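Long-range contacts in acid phosphatase (Bacillus anthracis, PDB 2I33), which hydrolyses phosphate monoesters as a magnesium-bound class C acid phosphatase of the HAD superfamily, with its optimum presumably at acid pH: residues I62-D67 against V118-I123; L46-A51 against D173-F178. All coordinates share one frame; numbering follows the deposited sequence.

Contact 1 (I62-D67 against V118-I123). With MG (magnesium ion), chain C.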
loop_
_atom_site.group_PDB
_atom_site.type_symbol
_atom_site.label_atom_id
_atom_site.label_comp_id
_atom_site.label_asym_id
_atom_site.label_seq_id
_atom_site.Cartn_x
_atom_site.Cartn_y
_atom_site.Cartn_z
ATOM N N ILE A 62 -19.613 -10.580 -1.946
ATOM C CA ILE A 62 -18.351 -9.991 -1.533
ATOM C C ILE A 62 -18.622 -9.026 -0.401
ATOM O O ILE A 62 -19.752 -8.549 -0.219
ATOM C CB ILE A 62 -17.626 -9.260 -2.676
ATOM C CG1 ILE A 62 -18.421 -8.033 -3.123
ATOM C CG2 ILE A 62 -17.342 -10.254 -3.818
ATOM C CD1 ILE A 62 -17.663 -7.195 -4.112
ATOM N N VAL A 63 -17.582 -8.806 0.386
ATOM C CA VAL A 63 -17.623 -7.942 1.533
ATOM C C VAL A 63 -16.543 -6.901 1.376
ATOM O O VAL A 63 -15.433 -7.244 1.030
ATOM C CB VAL A 63 -17.349 -8.743 2.800
ATOM C CG1 VAL A 63 -16.970 -7.818 3.961
ATOM C CG2 VAL A 63 -18.551 -9.608 3.117
ATOM N N LEU A 64 -16.901 -5.658 1.627
ATOM C CA LEU A 64 -15.951 -4.575 1.643
ATOM C C LEU A 64 -16.096 -3.719 2.869
ATOM O O LEU A 64 -17.192 -3.408 3.322
ATOM C CB LEU A 64 -16.131 -3.663 0.445
ATOM C CG LEU A 64 -16.213 -4.342 -0.915
ATOM C CD1 LEU A 64 -17.665 -4.564 -1.340
ATOM C CD2 LEU A 64 -15.487 -3.515 -1.937
ATOM N N ASP A 65 -14.956 -3.289 3.390
ATOM C CA ASP A 65 -14.922 -2.205 4.311
ATOM C C ASP A 65 -15.292 -0.930 3.534
ATOM O O ASP A 65 -15.247 -0.925 2.309
ATOM C CB ASP A 65 -13.481 -2.140 4.834
ATOM C CG ASP A 65 -13.228 -0.986 5.674
ATOM O OD1 ASP A 65 -13.996 -0.767 6.635
ATOM O OD2 ASP A 65 -12.247 -0.266 5.319
ATOM N N LEU A 66 -15.611 0.157 4.250
ATOM C CA LEU A 66 -15.935 1.415 3.582
ATOM C C LEU A 66 -14.784 2.377 3.644
ATOM O O LEU A 66 -14.224 2.710 2.628
ATOM C CB LEU A 66 -17.194 2.071 4.122
ATOM C CG LEU A 66 -18.501 1.379 3.683
ATOM C CD1 LEU A 66 -19.672 1.996 4.328
ATOM C CD2 LEU A 66 -18.658 1.464 2.166
ATOM N N ASP A 67 -14.427 2.806 4.842
ATOM C CA ASP A 67 -13.472 3.907 4.984
ATOM C C ASP A 67 -12.082 3.413 4.602
ATOM O O ASP A 67 -11.545 2.456 5.158
ATOM C CB ASP A 67 -13.515 4.487 6.397
ATOM C CG ASP A 67 -14.882 5.066 6.732
ATOM O OD1 ASP A 67 -15.416 5.811 5.901
ATOM O OD2 ASP A 67 -15.449 4.725 7.810
ATOM N N VAL A 118 -23.883 -10.687 -8.154
ATOM C CA VAL A 118 -23.224 -10.962 -6.889
ATOM C C VAL A 118 -23.644 -9.880 -5.892
ATOM O O VAL A 118 -23.529 -8.674 -6.162
ATOM C CB VAL A 118 -21.687 -11.001 -7.059
ATOM C CG1 VAL A 118 -20.962 -11.087 -5.706
ATOM C CG2 VAL A 118 -21.267 -12.149 -7.980
ATOM N N ASP A 119 -24.080 -10.319 -4.726
ATOM C CA ASP A 119 -24.423 -9.403 -3.662
ATOM C C ASP A 119 -23.192 -8.760 -3.029
ATOM O O ASP A 119 -22.147 -9.384 -2.865
ATOM C CB ASP A 119 -25.251 -10.102 -2.571
ATOM C CG ASP A 119 -26.715 -10.283 -2.963
ATOM O OD1 ASP A 119 -27.233 -9.399 -3.689
ATOM O OD2 ASP A 119 -27.344 -11.287 -2.517
ATOM N N ILE A 120 -23.346 -7.492 -2.677
ATOM C CA ILE A 120 -22.293 -6.718 -2.037
ATOM C C ILE A 120 -22.714 -6.393 -0.622
ATOM O O ILE A 120 -23.833 -5.924 -0.389
ATOM C CB ILE A 120 -22.090 -5.405 -2.804
ATOM C CG1 ILE A 120 -21.661 -5.734 -4.245
ATOM C CG2 ILE A 120 -21.104 -4.490 -2.091
ATOM C CD1 ILE A 120 -21.850 -4.586 -5.195
ATOM N N TYR A 121 -21.815 -6.629 0.335
ATOM C CA TYR A 121 -22.019 -6.191 1.713
ATOM C C TYR A 121 -20.921 -5.266 2.123
ATOM O O TYR A 121 -19.751 -5.594 2.012
ATOM C CB TYR A 121 -22.120 -7.359 2.660
ATOM C CG TYR A 121 -23.366 -8.085 2.279
ATOM C CD1 TYR A 121 -24.598 -7.650 2.732
ATOM C CD2 TYR A 121 -23.329 -9.131 1.364
ATOM C CE1 TYR A 121 -25.766 -8.273 2.316
ATOM C CE2 TYR A 121 -24.459 -9.752 0.952
ATOM C CZ TYR A 121 -25.678 -9.332 1.423
ATOM O OH TYR A 121 -26.811 -9.988 0.992
ATOM N N TYR A 122 -21.330 -4.074 2.520
ATOM C CA TYR A 122 -20.405 -3.078 3.040
ATOM C C TYR A 122 -20.405 -3.237 4.554
ATOM O O TYR A 122 -21.316 -2.777 5.226
ATOM C CB TYR A 122 -20.835 -1.662 2.674
ATOM C CG TYR A 122 -21.059 -1.440 1.195
ATOM C CD1 TYR A 122 -20.010 -1.221 0.347
ATOM C CD2 TYR A 122 -22.348 -1.455 0.649
ATOM C CE1 TYR A 122 -20.200 -1.000 -0.992
ATOM C CE2 TYR A 122 -22.544 -1.255 -0.689
ATOM C CZ TYR A 122 -21.467 -1.020 -1.508
ATOM O OH TYR A 122 -21.655 -0.804 -2.850
ATOM N N ILE A 123 -19.361 -3.871 5.092
ATOM C CA ILE A 123 -19.245 -4.085 6.523
ATOM C C ILE A 123 -18.233 -3.061 7.018
ATOM O O ILE A 123 -17.061 -3.175 6.738
ATOM C CB ILE A 123 -18.813 -5.523 6.834
ATOM C CG1 ILE A 123 -19.843 -6.495 6.247
ATOM C CG2 ILE A 123 -18.680 -5.712 8.350
ATOM C CD1 ILE A 123 -19.498 -7.965 6.413
HETATM MG MG MG C . -11.184 0.948 6.641
HETATM O O HOH W 1 -12.816 1.543 7.987
HETATM O O HOH W 2 -10.960 -0.769 7.866
HETATM O O HOH W 3 -10.028 2.005 7.605
#
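Leu64 O accepts a hydrogen bond from Ile123 N, 2.8 Å away and tilted 29° from the carbonyl plane, and a CA-H...O contact from Tyr122, whose CA lies 3.2 Å from Leu64 O. The N-H bond is the last rung of a ladder joining strands 59-64 and 119-125 in the parallel, Rossmann-like sheet of the HAD fold. The earlier rungs, Ile62 N to Asp119 O, Tyr121 N to Ile62 O and Leu64 N to Tyr121 O, each span 2.9 Å and are straighter than the last, bent to 137° at its hydrogen. On the face beneath helix 106-115, Leu64 CD1 reaches Ile120 CG2 at 3.5 Å, and that methyl lies over the rim of the Tyr122 ring. On the face of helix 162-171, Val63 CG1, anti to its backbone N (chi1 163°), touches Ile123 CD1 at 3.5 Å. Past the strand, Asp65 OD2 and Asp67 O bind magnesium with Asp180 OD1 and three waters, consistent with the HAD DxD motif; Asp65 OD2 also takes a hydrogen bond from Thr69 OG1. Leu66 CD2 meets Tyr122 CD1, the side chains crossing at about a right angle. Asp65 OD1, salt-bridged to Lys161, accepts a hydrogen bond from a magnesium-bound water 2.9 Å from OD1.

Contact 2 (L46-A51 against D173-F178)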
loop_
_atom_site.group_PDB
_atom_site.type_symbol
_atom_site.label_atom_id
_atom_site.label_comp_id
_atom_site.label_asym_id
_atom_site.label_seq_id
_atom_site.Cartn_x
_atom_site.Cartn_y
_atom_site.Cartn_z
ATOM N N LEU A 46 -10.500 -10.208 -11.058
ATOM C CA LEU A 46 -9.968 -11.456 -11.576
ATOM C C LEU A 46 -10.381 -12.598 -10.671
ATOM O O LEU A 46 -10.844 -13.628 -11.127
ATOM C CB LEU A 46 -8.454 -11.378 -11.604
ATOM C CG LEU A 46 -7.708 -12.628 -12.053
ATOM C CD1 LEU A 46 -7.750 -12.745 -13.533
ATOM C CD2 LEU A 46 -6.255 -12.504 -11.571
ATOM N N LYS A 47 -10.225 -12.393 -9.369
ATOM C CA LYS A 47 -10.554 -13.433 -8.431
ATOM C C LYS A 47 -12.058 -13.639 -8.322
ATOM O O LYS A 47 -12.514 -14.755 -8.091
ATOM C CB LYS A 47 -9.922 -13.123 -7.089
ATOM C CG LYS A 47 -8.395 -13.141 -7.138
ATOM C CD LYS A 47 -7.840 -14.527 -7.383
ATOM C CE LYS A 47 -6.323 -14.563 -7.445
ATOM N NZ LYS A 47 -5.830 -15.909 -7.801
ATOM N N LEU A 48 -12.832 -12.576 -8.522
ATOM C CA LEU A 48 -14.286 -12.724 -8.552
ATOM C C LEU A 48 -14.690 -13.638 -9.708
ATOM O O LEU A 48 -15.421 -14.586 -9.537
ATOM C CB LEU A 48 -14.975 -11.376 -8.688
ATOM C CG LEU A 48 -16.496 -11.447 -8.716
ATOM C CD1 LEU A 48 -17.051 -12.093 -7.452
ATOM C CD2 LEU A 48 -17.126 -10.072 -8.936
ATOM N N ASP A 49 -14.175 -13.367 -10.896
ATOM C CA ASP A 49 -14.484 -14.219 -12.034
ATOM C C ASP A 49 -14.099 -15.682 -11.802
ATOM O O ASP A 49 -14.833 -16.586 -12.160
ATOM C CB ASP A 49 -13.757 -13.719 -13.257
ATOM C CG ASP A 49 -14.366 -12.458 -13.826
ATOM O OD1 ASP A 49 -15.532 -12.122 -13.502
ATOM O OD2 ASP A 49 -13.685 -11.831 -14.657
ATOM N N ALA A 50 -12.925 -15.871 -11.204
ATOM C CA ALA A 50 -12.413 -17.210 -10.916
ATOM C C ALA A 50 -13.368 -17.931 -9.977
ATOM O O ALA A 50 -13.661 -19.106 -10.167
ATOM C CB ALA A 50 -11.060 -17.110 -10.258
ATOM N N ALA A 51 -13.813 -17.203 -8.951
ATOM C CA ALA A 51 -14.711 -17.762 -7.955
ATOM C C ALA A 51 -16.051 -18.131 -8.559
ATOM O O ALA A 51 -16.615 -19.175 -8.232
ATOM C CB ALA A 51 -14.919 -16.788 -6.843
ATOM N N ASP A 173 -21.947 -17.271 0.102
ATOM C CA ASP A 173 -20.576 -17.714 0.159
ATOM C C ASP A 173 -19.759 -16.507 -0.179
ATOM O O ASP A 173 -19.792 -16.022 -1.295
ATOM C CB ASP A 173 -20.302 -18.824 -0.830
ATOM C CG ASP A 173 -20.828 -20.154 -0.364
ATOM O OD1 ASP A 173 -20.999 -20.369 0.863
ATOM O OD2 ASP A 173 -21.106 -20.994 -1.239
ATOM N N ILE A 174 -19.056 -15.978 0.810
ATOM C CA ILE A 174 -18.323 -14.755 0.598
ATOM C C ILE A 174 -17.084 -15.150 -0.133
ATOM O O ILE A 174 -16.257 -15.871 0.402
ATOM C CB ILE A 174 -17.953 -14.048 1.896
ATOM C CG1 ILE A 174 -19.232 -13.778 2.715
ATOM C CG2 ILE A 174 -17.197 -12.761 1.571
ATOM C CD1 ILE A 174 -18.946 -13.321 4.156
ATOM N N VAL A 175 -16.946 -14.703 -1.368
ATOM C CA VAL A 175 -15.818 -15.172 -2.139
ATOM C C VAL A 175 -14.599 -14.266 -2.045
ATOM O O VAL A 175 -13.491 -14.685 -2.410
ATOM C CB VAL A 175 -16.195 -15.406 -3.607
ATOM C CG1 VAL A 175 -17.252 -16.492 -3.726
ATOM C CG2 VAL A 175 -16.673 -14.121 -4.257
ATOM N N LEU A 176 -14.813 -13.029 -1.576
ATOM C CA LEU A 176 -13.754 -12.045 -1.436
ATOM C C LEU A 176 -14.084 -11.074 -0.340
ATOM O O LEU A 176 -15.247 -10.732 -0.128
ATOM C CB LEU A 176 -13.618 -11.251 -2.722
ATOM C CG LEU A 176 -13.057 -11.961 -3.952
ATOM C CD1 LEU A 176 -13.320 -11.078 -5.159
ATOM C CD2 LEU A 176 -11.579 -12.214 -3.744
ATOM N N PHE A 177 -13.025 -10.632 0.346
ATOM C CA PHE A 177 -13.072 -9.536 1.292
ATOM C C PHE A 177 -12.118 -8.466 0.845
ATOM O O PHE A 177 -11.014 -8.776 0.427
ATOM C CB PHE A 177 -12.574 -10.004 2.647
ATOM C CG PHE A 177 -13.407 -11.061 3.236
ATOM C CD1 PHE A 177 -14.430 -10.746 4.115
ATOM C CD2 PHE A 177 -13.205 -12.384 2.894
ATOM C CE1 PHE A 177 -15.214 -11.723 4.645
ATOM C CE2 PHE A 177 -14.003 -13.379 3.432
ATOM C CZ PHE A 177 -15.003 -13.030 4.324
ATOM N N PHE A 178 -12.552 -7.225 0.974
ATOM C CA PHE A 178 -11.753 -6.052 0.606
ATOM C C PHE A 178 -11.565 -5.175 1.828
ATOM O O PHE A 178 -12.540 -4.844 2.499
ATOM C CB PHE A 178 -12.446 -5.219 -0.490
ATOM C CG PHE A 178 -12.559 -5.953 -1.809
ATOM C CD1 PHE A 178 -11.690 -5.678 -2.831
ATOM C CD2 PHE A 178 -13.508 -6.937 -1.983
ATOM C CE1 PHE A 178 -11.785 -6.355 -4.018
ATOM C CE2 PHE A 178 -13.612 -7.627 -3.162
ATOM C CZ PHE A 178 -12.740 -7.332 -4.184
#
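Val175 presses its branched side chain against Ala51, where helix 31-54, just before strand 59-64 in the chain, packs on one face of the parallel sheet of the Rossmann-like HAD fold. In the two short segments helix and strand run nearly antiparallel, at 172°, with their axes 8.4 Å apart at closest approach. From the strand, Val175 CB comes to 3.7 Å from Ala51 CB. One branch, CG1, stays beside that methyl, 3.9 Å from Ala51 CB. The other branch, CG2, sits between the backbone N and the carbonyl carbon and ends 3.8 Å from Leu48 CD1, one helical turn earlier. With only CB at Ala51, the closest contact is made beta carbon to beta carbon. Val175 itself has a helix-like psi of -17°, and this break in the extended backbone lets two consecutive residues, Val175 and Leu176, both turn toward the helix. Leu176 spreads its two methyls over the preceding residues, CD1 3.7 Å from Leu48 N and CD2 3.8 Å from Lys47 CB. The Lys47 chain bends at chi2, and NZ makes a salt bridge to Glu209 outside the contact. Leu46 and Lys47 also pack on Leu46 of the second subunit, so this turn borders the subunit interface too. No hydrogen bond links the two segments; aliphatic carbons carry the contact, so here the attraction is dispersive and probably hydrophobic, with no directional bond to fix the register.

Contacts 1 and 2 meet in the same parallel sheet, their centres about 12 Å apart, because strands 59-64 and 172-179 are neighbours. Two probable backbone bonds stitch them together: Phe178 N to Val63 O at 2.9 Å and Asp65 N to Phe178 O at 3.0 Å. Beside these, Leu64 CD2 packs on Phe178 CB at 3.8 Å. The second bond falls on a magnesium ligand, and Asp180, two residues beyond Phe178, is another; the two strands therefore bring their metal ligands together at the same end of the sheet. The helix-to-strand packing of contact 2 is set well back, Val175 CB lying 19.9 Å from magnesium. Both segments of contact 1 fall in the chain between the two that contact 2 brings together.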